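Putative aldolase (Bacteroides vulgatus ATCC 8482, PDB 3DXI) is of unknown function but is named a putative aldolase and folds as an eight-stranded TIM barrel of the HMGL-like family. Local coordinates at residues A28-M33 / K66-I71; V130-M135 / K151-I156; A157-M162 / I212-A217; V189-H194 / L201-T206; T236-N239 / G243-V246. One frame throughout, in Å; residues are numbered along the deposited sequence.

Interaction 1 of 5, residues A28-M33 / K66-I71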
# COMPACT_ATOMS: atom_id res chain seq x y z
N ALA A 28 -13.65 -21.65 -10.19
CA ALA A 28 -13.73 -21.05 -8.87
C ALA A 28 -13.77 -19.52 -9.03
O ALA A 28 -14.58 -18.84 -8.40
CB ALA A 28 -12.52 -21.46 -8.03
N TYR A 29 -12.89 -19.00 -9.88
CA TYR A 29 -12.83 -17.56 -10.15
C TYR A 29 -14.17 -17.05 -10.68
O TYR A 29 -14.78 -16.17 -10.08
CB TYR A 29 -11.72 -17.24 -11.16
CG TYR A 29 -11.74 -15.81 -11.68
CD1 TYR A 29 -11.34 -14.74 -10.88
CD2 TYR A 29 -12.19 -15.53 -12.98
CE1 TYR A 29 -11.38 -13.43 -11.35
CE2 TYR A 29 -12.23 -14.22 -13.46
CZ TYR A 29 -11.83 -13.18 -12.64
OH TYR A 29 -11.86 -11.89 -13.12
N ILE A 30 -14.63 -17.60 -11.80
CA ILE A 30 -15.90 -17.17 -12.40
C ILE A 30 -17.07 -17.21 -11.41
O ILE A 30 -17.86 -16.27 -11.35
CB ILE A 30 -16.26 -18.02 -13.64
CG1 ILE A 30 -15.20 -17.83 -14.74
CG2 ILE A 30 -17.64 -17.64 -14.15
CD1 ILE A 30 -15.20 -16.44 -15.38
N LEU A 31 -17.17 -18.28 -10.63
CA LEU A 31 -18.26 -18.40 -9.67
C LEU A 31 -18.15 -17.41 -8.51
O LEU A 31 -19.15 -16.91 -8.01
CB LEU A 31 -18.36 -19.83 -9.14
CG LEU A 31 -18.76 -20.85 -10.22
CD1 LEU A 31 -18.70 -22.26 -9.66
CD2 LEU A 31 -20.16 -20.53 -10.72
N ALA A 32 -16.92 -17.13 -8.08
CA ALA A 32 -16.71 -16.17 -7.00
C ALA A 32 -17.13 -14.79 -7.48
O ALA A 32 -17.76 -14.03 -6.74
CB ALA A 32 -15.25 -16.15 -6.58
N MSE A 33 -16.79 -14.46 -8.72
CA MSE A 33 -17.13 -13.16 -9.28
C MSE A 33 -18.65 -12.98 -9.33
O MSE A 33 -19.15 -11.86 -9.27
CB MSE A 33 -16.54 -13.02 -10.68
CG MSE A 33 -15.01 -13.01 -10.73
SE MSE A 33 -14.18 -11.63 -9.62
CE MSE A 33 -13.55 -12.77 -8.18
N LYS A 66 -17.67 -19.87 -24.32
CA LYS A 66 -19.03 -20.40 -24.24
C LYS A 66 -19.31 -20.90 -22.83
O LYS A 66 -20.41 -20.73 -22.30
CB LYS A 66 -19.23 -21.54 -25.23
CG LYS A 66 -19.36 -21.11 -26.67
CD LYS A 66 -19.58 -22.33 -27.57
CE LYS A 66 -19.79 -21.91 -29.01
NZ LYS A 66 -20.02 -23.10 -29.88
N HIS A 67 -18.31 -21.55 -22.24
CA HIS A 67 -18.42 -22.08 -20.88
C HIS A 67 -18.53 -20.94 -19.87
O HIS A 67 -19.43 -20.92 -19.03
CB HIS A 67 -17.19 -22.94 -20.57
CG HIS A 67 -17.12 -23.41 -19.15
ND1 HIS A 67 -18.09 -24.20 -18.58
CD2 HIS A 67 -16.19 -23.20 -18.19
CE1 HIS A 67 -17.76 -24.46 -17.33
NE2 HIS A 67 -16.61 -23.86 -17.06
N LEU A 68 -17.61 -19.98 -19.95
CA LEU A 68 -17.61 -18.84 -19.05
C LEU A 68 -18.92 -18.05 -19.16
O LEU A 68 -19.49 -17.62 -18.16
CB LEU A 68 -16.43 -17.92 -19.35
CG LEU A 68 -15.03 -18.54 -19.25
CD1 LEU A 68 -13.99 -17.44 -19.43
CD2 LEU A 68 -14.84 -19.24 -17.91
N ARG A 69 -19.38 -17.85 -20.39
CA ARG A 69 -20.61 -17.11 -20.62
C ARG A 69 -21.81 -17.87 -20.04
O ARG A 69 -22.80 -17.28 -19.62
CB ARG A 69 -20.82 -16.87 -22.11
CG ARG A 69 -22.10 -16.13 -22.42
CD ARG A 69 -22.14 -14.81 -21.67
NE ARG A 69 -22.11 -13.68 -22.60
CZ ARG A 69 -21.95 -12.41 -22.24
NH1 ARG A 69 -21.79 -12.08 -20.96
NH2 ARG A 69 -21.96 -11.46 -23.17
N ASN A 70 -21.69 -19.19 -20.03
CA ASN A 70 -22.74 -20.05 -19.52
C ASN A 70 -22.90 -19.97 -18.01
O ASN A 70 -24.02 -19.94 -17.49
CB ASN A 70 -22.43 -21.49 -19.93
CG ASN A 70 -23.61 -22.18 -20.57
OD1 ASN A 70 -24.34 -21.57 -21.37
ND2 ASN A 70 -23.79 -23.46 -20.26
N ILE A 71 -21.78 -19.91 -17.29
CA ILE A 71 -21.81 -19.86 -15.83
C ILE A 71 -21.67 -18.49 -15.18
O ILE A 71 -21.98 -18.34 -14.00
CB ILE A 71 -20.74 -20.81 -15.23
CG1 ILE A 71 -19.36 -20.47 -15.79
CG2 ILE A 71 -21.10 -22.26 -15.54
CD1 ILE A 71 -18.22 -21.25 -15.13
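I30 sets its branched side chain between L68 and I71, and this small apolar patch joins two neighbouring helices, 23-34 and 62-71, on the outside of the TIM barrel. CG1 of I30 presses on CD2 of L68 at 3.5 Å, tighter than ordinary carbon contact, and the two side chains meet at about a right angle. The other branch serves I71: CG2 of I30 lies 3.7 Å from CG1 of I71. An isoleucine suits this place because its CB forks. With CG1 anti to the carbonyl carbon (chi1 -64°) and CG2 anti to the backbone N, each branch has its own partner. I71, in the last turn of its helix, holds CG1 in the crowded position between N and carbonyl carbon, which brings that atom against I30. L31 stands at the more open edge, its CD2 4.3 Å from the carbonyl O of I71. The segment axes approach to 10.3 Å and run 30° apart, so the helices are nearly aligned, as neighbouring outer helices of such a barrel commonly are. Polar links lie near the apolar patch: I71 O bonds to N34 ND2, and H67 NE2 to D27 OD1. On the inward side L68 rests on V43 of strand 40-45, while Y29 OH bonds to D7 OD1 and one face of the Y29 ring carries CG of M33, 3.6 Å above its plane.

Interaction 2 of 5, residues V130-M135 / K151-I156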
# COMPACT_ATOMS: atom_id res chain seq x y z
N VAL A 130 -16.94 -0.92 -26.51
CA VAL A 130 -15.52 -0.70 -26.74
C VAL A 130 -14.85 0.08 -25.61
O VAL A 130 -15.35 1.13 -25.20
CB VAL A 130 -15.25 0.06 -28.06
CG1 VAL A 130 -13.75 0.27 -28.25
CG2 VAL A 130 -15.82 -0.73 -29.22
N GLY A 131 -13.73 -0.44 -25.13
CA GLY A 131 -13.00 0.23 -24.07
C GLY A 131 -11.59 0.63 -24.50
O GLY A 131 -10.88 -0.14 -25.15
N PHE A 132 -11.20 1.85 -24.15
CA PHE A 132 -9.87 2.35 -24.47
C PHE A 132 -9.03 2.31 -23.19
O PHE A 132 -9.35 3.00 -22.22
CB PHE A 132 -9.90 3.81 -24.95
CG PHE A 132 -10.42 4.01 -26.35
CD1 PHE A 132 -9.73 4.82 -27.25
CD2 PHE A 132 -11.63 3.46 -26.75
CE1 PHE A 132 -10.23 5.08 -28.52
CE2 PHE A 132 -12.14 3.71 -28.03
CZ PHE A 132 -11.44 4.52 -28.91
N ASN A 133 -7.98 1.50 -23.17
CA ASN A 133 -7.09 1.45 -22.02
C ASN A 133 -5.81 2.15 -22.47
O ASN A 133 -4.89 1.52 -22.99
CB ASN A 133 -6.81 -0.00 -21.61
CG ASN A 133 -7.82 -0.53 -20.59
OD1 ASN A 133 -9.03 -0.34 -20.74
ND2 ASN A 133 -7.32 -1.19 -19.54
N VAL A 134 -5.79 3.46 -22.29
CA VAL A 134 -4.65 4.29 -22.71
C VAL A 134 -3.53 4.36 -21.68
O VAL A 134 -3.74 4.77 -20.54
CB VAL A 134 -5.12 5.71 -23.07
CG1 VAL A 134 -3.95 6.54 -23.60
CG2 VAL A 134 -6.25 5.63 -24.11
N MSE A 135 -2.34 3.96 -22.11
CA MSE A 135 -1.16 3.93 -21.26
C MSE A 135 -0.49 5.27 -21.04
O MSE A 135 -0.80 6.26 -21.71
CB MSE A 135 -0.14 2.96 -21.85
CG MSE A 135 -0.77 1.68 -22.38
SE MSE A 135 0.49 0.47 -23.21
CE MSE A 135 1.45 1.69 -24.34
N LYS A 151 -12.12 14.00 -28.28
CA LYS A 151 -13.49 14.27 -28.69
C LYS A 151 -13.93 13.29 -29.77
O LYS A 151 -15.12 12.98 -29.90
CB LYS A 151 -13.65 15.70 -29.20
CG LYS A 151 -15.08 15.99 -29.65
CD LYS A 151 -15.30 17.45 -30.02
CE LYS A 151 -16.72 17.67 -30.52
NZ LYS A 151 -16.99 19.11 -30.81
N ALA A 152 -12.98 12.79 -30.55
CA ALA A 152 -13.28 11.86 -31.63
C ALA A 152 -13.78 10.49 -31.16
O ALA A 152 -14.26 9.69 -31.97
CB ALA A 152 -12.04 11.68 -32.51
N ILE A 153 -13.70 10.22 -29.86
CA ILE A 153 -14.15 8.93 -29.34
C ILE A 153 -15.54 8.98 -28.72
O ILE A 153 -16.08 7.96 -28.30
CB ILE A 153 -13.17 8.38 -28.28
CG1 ILE A 153 -13.34 9.11 -26.95
CG2 ILE A 153 -11.74 8.55 -28.76
CD1 ILE A 153 -12.54 8.49 -25.80
N ASP A 154 -16.13 10.18 -28.66
CA ASP A 154 -17.46 10.36 -28.07
C ASP A 154 -18.57 9.41 -28.52
O ASP A 154 -19.41 9.02 -27.71
CB ASP A 154 -17.93 11.80 -28.26
CG ASP A 154 -17.26 12.76 -27.30
OD1 ASP A 154 -16.74 12.31 -26.26
OD2 ASP A 154 -17.26 13.98 -27.58
N LYS A 155 -18.58 9.04 -29.80
CA LYS A 155 -19.62 8.14 -30.30
C LYS A 155 -19.19 6.67 -30.35
O LYS A 155 -20.00 5.80 -30.66
CB LYS A 155 -20.09 8.58 -31.69
CG LYS A 155 -21.26 9.55 -31.69
CD LYS A 155 -20.94 10.82 -30.93
CE LYS A 155 -22.14 11.76 -30.91
NZ LYS A 155 -21.83 13.01 -30.16
N ILE A 156 -17.92 6.40 -30.04
CA ILE A 156 -17.41 5.04 -30.08
C ILE A 156 -17.12 4.42 -28.72
O ILE A 156 -17.61 3.35 -28.39
CB ILE A 156 -16.11 4.95 -30.90
CG1 ILE A 156 -16.35 5.38 -32.35
CG2 ILE A 156 -15.58 3.52 -30.88
CD1 ILE A 156 -16.25 6.87 -32.57
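Strand 129-134 runs closest to the loop that follows it at V130 and I156, whose CA atoms are 6.9 Å apart, and by F132 and I153 the CA separation has widened to 9.2 Å. F132 bridges this wider separation. Its CE1 touches CG2 of I153 at 3.8 Å, the methyl arriving obliquely to the ring, and the two side chains lie alongside each other, pointing opposite ways. CG2 of I156 sits at the edge, near the ring plane, 4.5 Å from CE2. With CG anti to its carbonyl carbon (chi1 -74°), F132 carries its ring to the two isoleucines. In a TIM barrel, residues of this kind point outward from a strand into the apolar layer beneath the surrounding helices and loops; here A120 of helix 113-124 and F160 of strand 159-163 also pack on F132. A large flat ring spans the distance to the loop, and the branched isoleucines offer methyls to it. Closer in, the smaller V130 suffices, its CB 4.1 Å from the carbonyl O of I156. The turn bearing these isoleucines is tied internally by the bond from I156 N to I153 O, 3.0 Å long, and D154 OD1 fastens it to T185 OG1 and H186 N.

Interaction 3 of 5, residues A157-M162 / I212-A217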
# COMPACT_ATOMS: atom_id res chain seq x y z
N ALA A 157 -16.30 5.10 -27.92
CA ALA A 157 -15.93 4.60 -26.61
C ALA A 157 -17.08 4.39 -25.64
O ALA A 157 -18.00 5.20 -25.57
CB ALA A 157 -14.88 5.52 -25.99
N ASP A 158 -17.02 3.29 -24.90
CA ASP A 158 -18.00 2.96 -23.87
C ASP A 158 -17.24 3.10 -22.56
O ASP A 158 -17.82 3.09 -21.48
CB ASP A 158 -18.49 1.53 -24.05
CG ASP A 158 -19.44 1.40 -25.21
OD1 ASP A 158 -20.60 1.85 -25.07
OD2 ASP A 158 -19.03 0.87 -26.27
N LEU A 159 -15.92 3.22 -22.69
CA LEU A 159 -15.04 3.37 -21.56
C LEU A 159 -13.68 3.92 -21.98
O LEU A 159 -13.07 3.44 -22.94
CB LEU A 159 -14.82 2.02 -20.86
CG LEU A 159 -13.73 2.05 -19.79
CD1 LEU A 159 -14.11 3.05 -18.71
CD2 LEU A 159 -13.52 0.66 -19.19
N PHE A 160 -13.23 4.95 -21.27
CA PHE A 160 -11.93 5.56 -21.50
C PHE A 160 -11.18 5.31 -20.18
O PHE A 160 -11.40 6.02 -19.20
CB PHE A 160 -12.04 7.06 -21.75
CG PHE A 160 -10.71 7.72 -22.01
CD1 PHE A 160 -10.08 7.57 -23.24
CD2 PHE A 160 -10.06 8.44 -21.01
CE1 PHE A 160 -8.83 8.12 -23.48
CE2 PHE A 160 -8.80 9.01 -21.24
CZ PHE A 160 -8.19 8.85 -22.47
N CYS A 161 -10.31 4.30 -20.17
CA CYS A 161 -9.57 3.93 -18.97
C CYS A 161 -8.17 4.55 -18.87
O CYS A 161 -7.33 4.34 -19.75
CB CYS A 161 -9.47 2.40 -18.91
SG CYS A 161 -8.73 1.75 -17.39
N MSE A 162 -7.93 5.32 -17.81
CA MSE A 162 -6.62 5.94 -17.60
C MSE A 162 -5.72 4.93 -16.89
O MSE A 162 -6.04 4.47 -15.80
CB MSE A 162 -6.77 7.20 -16.74
CG MSE A 162 -7.81 8.19 -17.25
SE MSE A 162 -7.91 9.76 -16.14
CE MSE A 162 -8.58 8.94 -14.52
N ILE A 212 -15.72 9.03 -10.87
CA ILE A 212 -15.21 8.17 -11.93
C ILE A 212 -16.21 7.03 -12.16
O ILE A 212 -16.90 6.60 -11.24
CB ILE A 212 -13.80 7.61 -11.58
CG1 ILE A 212 -13.05 7.26 -12.87
CG2 ILE A 212 -13.94 6.39 -10.69
CD1 ILE A 212 -11.55 7.19 -12.71
N ASP A 213 -16.27 6.54 -13.40
CA ASP A 213 -17.22 5.49 -13.78
C ASP A 213 -16.74 4.04 -13.66
O ASP A 213 -17.54 3.14 -13.39
CB ASP A 213 -17.67 5.74 -15.23
CG ASP A 213 -18.13 7.17 -15.46
OD1 ASP A 213 -19.30 7.48 -15.13
OD2 ASP A 213 -17.34 8.00 -15.95
N PHE A 214 -15.44 3.81 -13.85
CA PHE A 214 -14.86 2.47 -13.80
C PHE A 214 -13.56 2.38 -13.00
O PHE A 214 -12.74 3.30 -13.02
CB PHE A 214 -14.56 1.98 -15.22
CG PHE A 214 -15.68 1.24 -15.89
CD1 PHE A 214 -15.77 -0.15 -15.79
CD2 PHE A 214 -16.62 1.92 -16.66
CE1 PHE A 214 -16.77 -0.85 -16.45
CE2 PHE A 214 -17.64 1.22 -17.33
CZ PHE A 214 -17.71 -0.17 -17.22
N ILE A 215 -13.37 1.26 -12.30
CA ILE A 215 -12.13 1.02 -11.56
C ILE A 215 -11.69 -0.42 -11.82
O ILE A 215 -12.51 -1.34 -11.75
CB ILE A 215 -12.28 1.21 -10.03
CG1 ILE A 215 -12.55 2.68 -9.70
CG2 ILE A 215 -11.00 0.76 -9.33
CD1 ILE A 215 -11.43 3.62 -10.08
N ASP A 216 -10.41 -0.59 -12.14
CA ASP A 216 -9.81 -1.89 -12.41
C ASP A 216 -9.02 -2.38 -11.19
O ASP A 216 -8.40 -1.58 -10.48
CB ASP A 216 -8.81 -1.80 -13.58
CG ASP A 216 -9.48 -1.74 -14.95
OD1 ASP A 216 -10.70 -1.45 -15.03
OD2 ASP A 216 -8.77 -1.99 -15.95
N ALA A 217 -9.04 -3.69 -10.97
CA ALA A 217 -8.31 -4.31 -9.86
C ALA A 217 -8.24 -5.81 -10.15
O ALA A 217 -8.87 -6.29 -11.09
CB ALA A 217 -9.02 -4.05 -8.54
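OD2 of D216 is gripped by two groups, through a salt bridge to R105 NH2 on strand 103-108 and a hydrogen bond with H192 ND1 on strand 189-192, while SG of C161 lies 4.0 Å away in plain contact. A carboxylate fits here because it can take up both nitrogens at a buried point, and the small, weakly polar thiol can pack beside it. Further along, L159 packs on F214. CD1 of the leucine comes to 3.4 Å from ring atom CD2, a close approach, and CD2 of L159 stands over the ring face, 4.1 Å from its centroid and 16° off the normal, a CH-pi contact. CG of L159 is anti to its backbone N (chi1 171°), which sends both methyls toward the phenylalanine. Y40 meets the same ring edge-to-face. M162 points to the other side of its strand from C161, and its chain bends near its end to bring CE within 3.9 Å of CD1 of I212; the flexible side chain can thus reach past the intervening strand. The touching parts run 81° apart, since strands 159-163 and 214-217 are not neighbours but flank strand 189-192. Polar and apolar side chains of non-adjacent strands meeting in this way, with D216, C161, L159 and F214 turned inward, are typical of the interior of a TIM barrel.

Interaction 4 of 5, residues V189-H194 / L201-T206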
# COMPACT_ATOMS: atom_id res chain seq x y z
N VAL A 189 -15.45 7.27 -17.79
CA VAL A 189 -14.01 7.20 -17.56
C VAL A 189 -13.66 6.17 -16.50
O VAL A 189 -14.43 5.93 -15.56
CB VAL A 189 -13.46 8.58 -17.12
CG1 VAL A 189 -11.95 8.51 -16.92
CG2 VAL A 189 -13.81 9.64 -18.16
N GLY A 190 -12.50 5.54 -16.66
CA GLY A 190 -12.04 4.55 -15.70
C GLY A 190 -10.59 4.78 -15.29
O GLY A 190 -9.88 5.59 -15.89
N PHE A 191 -10.17 4.07 -14.25
CA PHE A 191 -8.81 4.17 -13.75
C PHE A 191 -8.25 2.78 -13.45
O PHE A 191 -8.92 1.94 -12.85
CB PHE A 191 -8.77 4.99 -12.45
CG PHE A 191 -7.40 5.04 -11.81
CD1 PHE A 191 -6.35 5.73 -12.42
CD2 PHE A 191 -7.17 4.37 -10.60
CE1 PHE A 191 -5.08 5.76 -11.84
CE2 PHE A 191 -5.90 4.40 -10.00
CZ PHE A 191 -4.85 5.09 -10.62
N HIS A 192 -7.02 2.55 -13.89
CA HIS A 192 -6.34 1.28 -13.63
C HIS A 192 -5.01 1.64 -12.99
O HIS A 192 -4.06 2.04 -13.66
CB HIS A 192 -6.11 0.50 -14.93
CG HIS A 192 -5.49 -0.85 -14.72
ND1 HIS A 192 -6.00 -2.00 -15.28
CD2 HIS A 192 -4.38 -1.22 -14.03
CE1 HIS A 192 -5.23 -3.03 -14.94
NE2 HIS A 192 -4.25 -2.58 -14.18
N GLY A 193 -4.94 1.50 -11.67
CA GLY A 193 -3.72 1.86 -10.99
C GLY A 193 -2.78 0.70 -10.74
O GLY A 193 -3.21 -0.46 -10.68
N HIS A 194 -1.50 1.00 -10.63
CA HIS A 194 -0.51 -0.02 -10.33
C HIS A 194 -0.04 0.24 -8.90
O HIS A 194 -0.15 1.37 -8.40
CB HIS A 194 0.65 0.02 -11.31
CG HIS A 194 0.33 -0.60 -12.64
ND1 HIS A 194 1.22 -0.61 -13.69
CD2 HIS A 194 -0.78 -1.24 -13.07
CE1 HIS A 194 0.67 -1.22 -14.72
NE2 HIS A 194 -0.54 -1.62 -14.37
N LEU A 201 -4.94 1.87 -3.95
CA LEU A 201 -6.20 2.08 -3.24
C LEU A 201 -6.57 3.55 -3.13
O LEU A 201 -7.66 3.95 -3.55
CB LEU A 201 -6.15 1.47 -1.84
CG LEU A 201 -7.41 1.72 -0.98
CD1 LEU A 201 -8.61 1.00 -1.58
CD2 LEU A 201 -7.16 1.26 0.44
N ILE A 202 -5.68 4.37 -2.58
CA ILE A 202 -6.00 5.78 -2.41
C ILE A 202 -6.24 6.52 -3.73
O ILE A 202 -7.09 7.41 -3.78
CB ILE A 202 -4.94 6.53 -1.55
CG1 ILE A 202 -5.51 7.89 -1.13
CG2 ILE A 202 -3.63 6.69 -2.31
CD1 ILE A 202 -6.87 7.79 -0.42
N ASN A 203 -5.51 6.16 -4.78
CA ASN A 203 -5.73 6.81 -6.08
C ASN A 203 -7.14 6.44 -6.56
O ASN A 203 -7.88 7.29 -7.06
CB ASN A 203 -4.73 6.34 -7.13
CG ASN A 203 -3.36 6.98 -6.98
OD1 ASN A 203 -3.22 8.08 -6.47
ND2 ASN A 203 -2.33 6.28 -7.46
N SER A 204 -7.50 5.17 -6.42
CA SER A 204 -8.82 4.69 -6.85
C SER A 204 -9.95 5.33 -6.05
O SER A 204 -10.95 5.77 -6.62
CB SER A 204 -8.89 3.16 -6.74
OG SER A 204 -7.85 2.55 -7.50
N ILE A 205 -9.80 5.40 -4.74
CA ILE A 205 -10.82 6.01 -3.91
C ILE A 205 -10.96 7.49 -4.28
O ILE A 205 -12.07 8.04 -4.28
CB ILE A 205 -10.48 5.89 -2.40
CG1 ILE A 205 -10.41 4.41 -2.01
CG2 ILE A 205 -11.53 6.60 -1.56
CD1 ILE A 205 -11.70 3.63 -2.25
N THR A 206 -9.84 8.13 -4.61
CA THR A 206 -9.83 9.54 -4.99
C THR A 206 -10.65 9.74 -6.27
O THR A 206 -11.43 10.68 -6.38
CB THR A 206 -8.38 10.05 -5.21
OG1 THR A 206 -7.66 9.98 -3.97
CG2 THR A 206 -8.38 11.49 -5.71
O HOH W 1 -7.30 0.82 -9.87
O HOH W 2 -2.23 3.62 -8.52
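Within the beta-alpha-beta unit of the TIM barrel formed by strand 189-192, helix 200-209 and strand 214-217, the first strand and the helix are joined where F191 lies against N203 and S204. With CG anti to its backbone N (chi1 175°), F191 reaches from the strand to the helix. Its CE2 lies 3.7 Å from CB of N203, an oblique approach in which ring and amide planes stand 87° apart. OG of S204 meets the rim in the ring plane, 3.7 Å from CD2. The serine is small enough to let the ring come close to the helix, and its hydroxyl is occupied elsewhere: it bonds to G200 O one turn back and receives a bond of 3.0 Å from a water. That same water accepts from G193 N, so it links strand end to helix, while G193 N itself lies over one face of the F191 ring. The amide of N203 is engaged beyond the ring: ND2 gives bonds to I169 O and to a second water. On the outer side of the helix I202 packs on I202 of the second subunit. Within the helix, the carbonyl O of I202 takes bonds from T206 N and, at 2.6 Å, from T206 OG1, which arrive from opposite faces of the carbonyl plane.

Interaction 5 of 5, residues T236-N239 / G243-V246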
# COMPACT_ATOMS: atom_id res chain seq x y z
N THR A 236 -12.98 -4.17 0.58
CA THR A 236 -13.00 -3.99 2.02
C THR A 236 -13.21 -2.51 2.36
O THR A 236 -14.05 -2.17 3.19
CB THR A 236 -11.69 -4.47 2.67
OG1 THR A 236 -11.62 -5.90 2.56
CG2 THR A 236 -11.65 -4.09 4.14
N TYR A 237 -12.46 -1.64 1.68
CA TYR A 237 -12.57 -0.20 1.91
C TYR A 237 -13.97 0.33 1.59
O TYR A 237 -14.56 1.07 2.38
CB TYR A 237 -11.55 0.57 1.06
CG TYR A 237 -11.39 2.01 1.50
CD1 TYR A 237 -10.41 2.37 2.43
CD2 TYR A 237 -12.24 3.01 1.02
CE1 TYR A 237 -10.29 3.68 2.88
CE2 TYR A 237 -12.13 4.33 1.47
CZ TYR A 237 -11.15 4.65 2.40
OH TYR A 237 -11.02 5.94 2.86
N LEU A 238 -14.48 -0.05 0.42
CA LEU A 238 -15.81 0.40 -0.01
C LEU A 238 -16.92 -0.13 0.90
O LEU A 238 -17.92 0.55 1.10
CB LEU A 238 -16.07 -0.03 -1.46
CG LEU A 238 -15.14 0.56 -2.53
CD1 LEU A 238 -15.52 0.02 -3.91
CD2 LEU A 238 -15.22 2.08 -2.52
N ASN A 239 -16.75 -1.33 1.44
CA ASN A 239 -17.76 -1.89 2.33
C ASN A 239 -17.90 -1.04 3.58
O ASN A 239 -19.00 -0.83 4.09
CB ASN A 239 -17.41 -3.33 2.71
CG ASN A 239 -18.29 -3.88 3.82
OD1 ASN A 239 -17.93 -3.84 4.99
ND2 ASN A 239 -19.47 -4.38 3.45
N GLY A 243 -20.59 1.96 1.93
CA GLY A 243 -21.77 1.13 2.09
C GLY A 243 -21.94 0.01 1.07
O GLY A 243 -23.06 -0.43 0.81
N LEU A 244 -20.84 -0.47 0.49
CA LEU A 244 -20.93 -1.54 -0.50
C LEU A 244 -21.06 -2.89 0.18
O LEU A 244 -20.19 -3.29 0.94
CB LEU A 244 -19.68 -1.55 -1.39
CG LEU A 244 -19.68 -2.52 -2.58
CD1 LEU A 244 -20.71 -2.04 -3.59
CD2 LEU A 244 -18.30 -2.59 -3.21
N ASN A 245 -22.16 -3.59 -0.08
CA ASN A 245 -22.34 -4.91 0.52
C ASN A 245 -21.37 -5.88 -0.15
O ASN A 245 -21.29 -5.95 -1.37
CB ASN A 245 -23.77 -5.41 0.35
CG ASN A 245 -23.95 -6.83 0.84
OD1 ASN A 245 -23.44 -7.21 1.91
ND2 ASN A 245 -24.69 -7.64 0.08
N VAL A 246 -20.64 -6.64 0.67
CA VAL A 246 -19.67 -7.61 0.18
C VAL A 246 -19.74 -8.94 0.92
O VAL A 246 -19.87 -8.97 2.15
CB VAL A 246 -18.23 -7.06 0.33
CG1 VAL A 246 -17.21 -8.14 -0.05
CG2 VAL A 246 -18.04 -5.85 -0.55
O HOH W 3 -21.44 -6.43 3.79
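N239 ND2 gives a hydrogen bond of 2.8 Å to the carbonyl O of L244, bent to 145° at the hydrogen, with the donor tilted a little from the carbonyl plane. The same oxygen also faces CA of N239 at 3.1 Å in a CA-H...O contact, a weaker supplement to the amide bond from the same residue. A second bond runs the other way: L244 N donates to L238 O over 3.2 Å and is nearly straight at 173°, although the donor stands well above the carbonyl plane. Asparagine suits its place because its short side chain, CG anti to the backbone N (chi1 170°), brings an amide N-H back to the returning chain. A water extends the link, accepting from V246 N and, weakly, from N239 ND2. Beneath these bonds lies the apolar part. CD2 of L244 rests 3.8 Å from CB of L238 as the two leucines cross obliquely, and CG2 of V246 lies 4.2 Å from CB of N239. L235 and P37 also touch both L244 and V246, and L238 continues inward onto I205 and I208 of helix 200-209. N239 packs on I301 of the second subunit. The reversal itself happens at G243, whose positive phi is easiest for glycine. A glycine in left-handed backbone conformation just past a helix, with the chain folding back on the last turns, is typical of a helix C-terminus, here that of barrel helix 231-241.

Interactions 2, 3 and 4 are built on consecutive strands of one barrel sheet. Interactions 2 and 3, centres 10 Å apart, join through F132 N to L159 O (2.7 Å). Interactions 3 and 4, 9 Å between centres, join through M162 N to G190 O (2.8 Å) and D213 OD2 to V189 N (2.7 Å); interaction 4 is nested within the chain loop that interaction 3 closes. Outward from there, I205 of interaction 4 packs on Y237 and L238 of interaction 5, and L201 on Y237; both contacts touch the second subunit. Interaction 1 lies apart among the outer helices, its nearest atoms about 7 Å from interaction 3 and its centre about 28 Å from that of interaction 2.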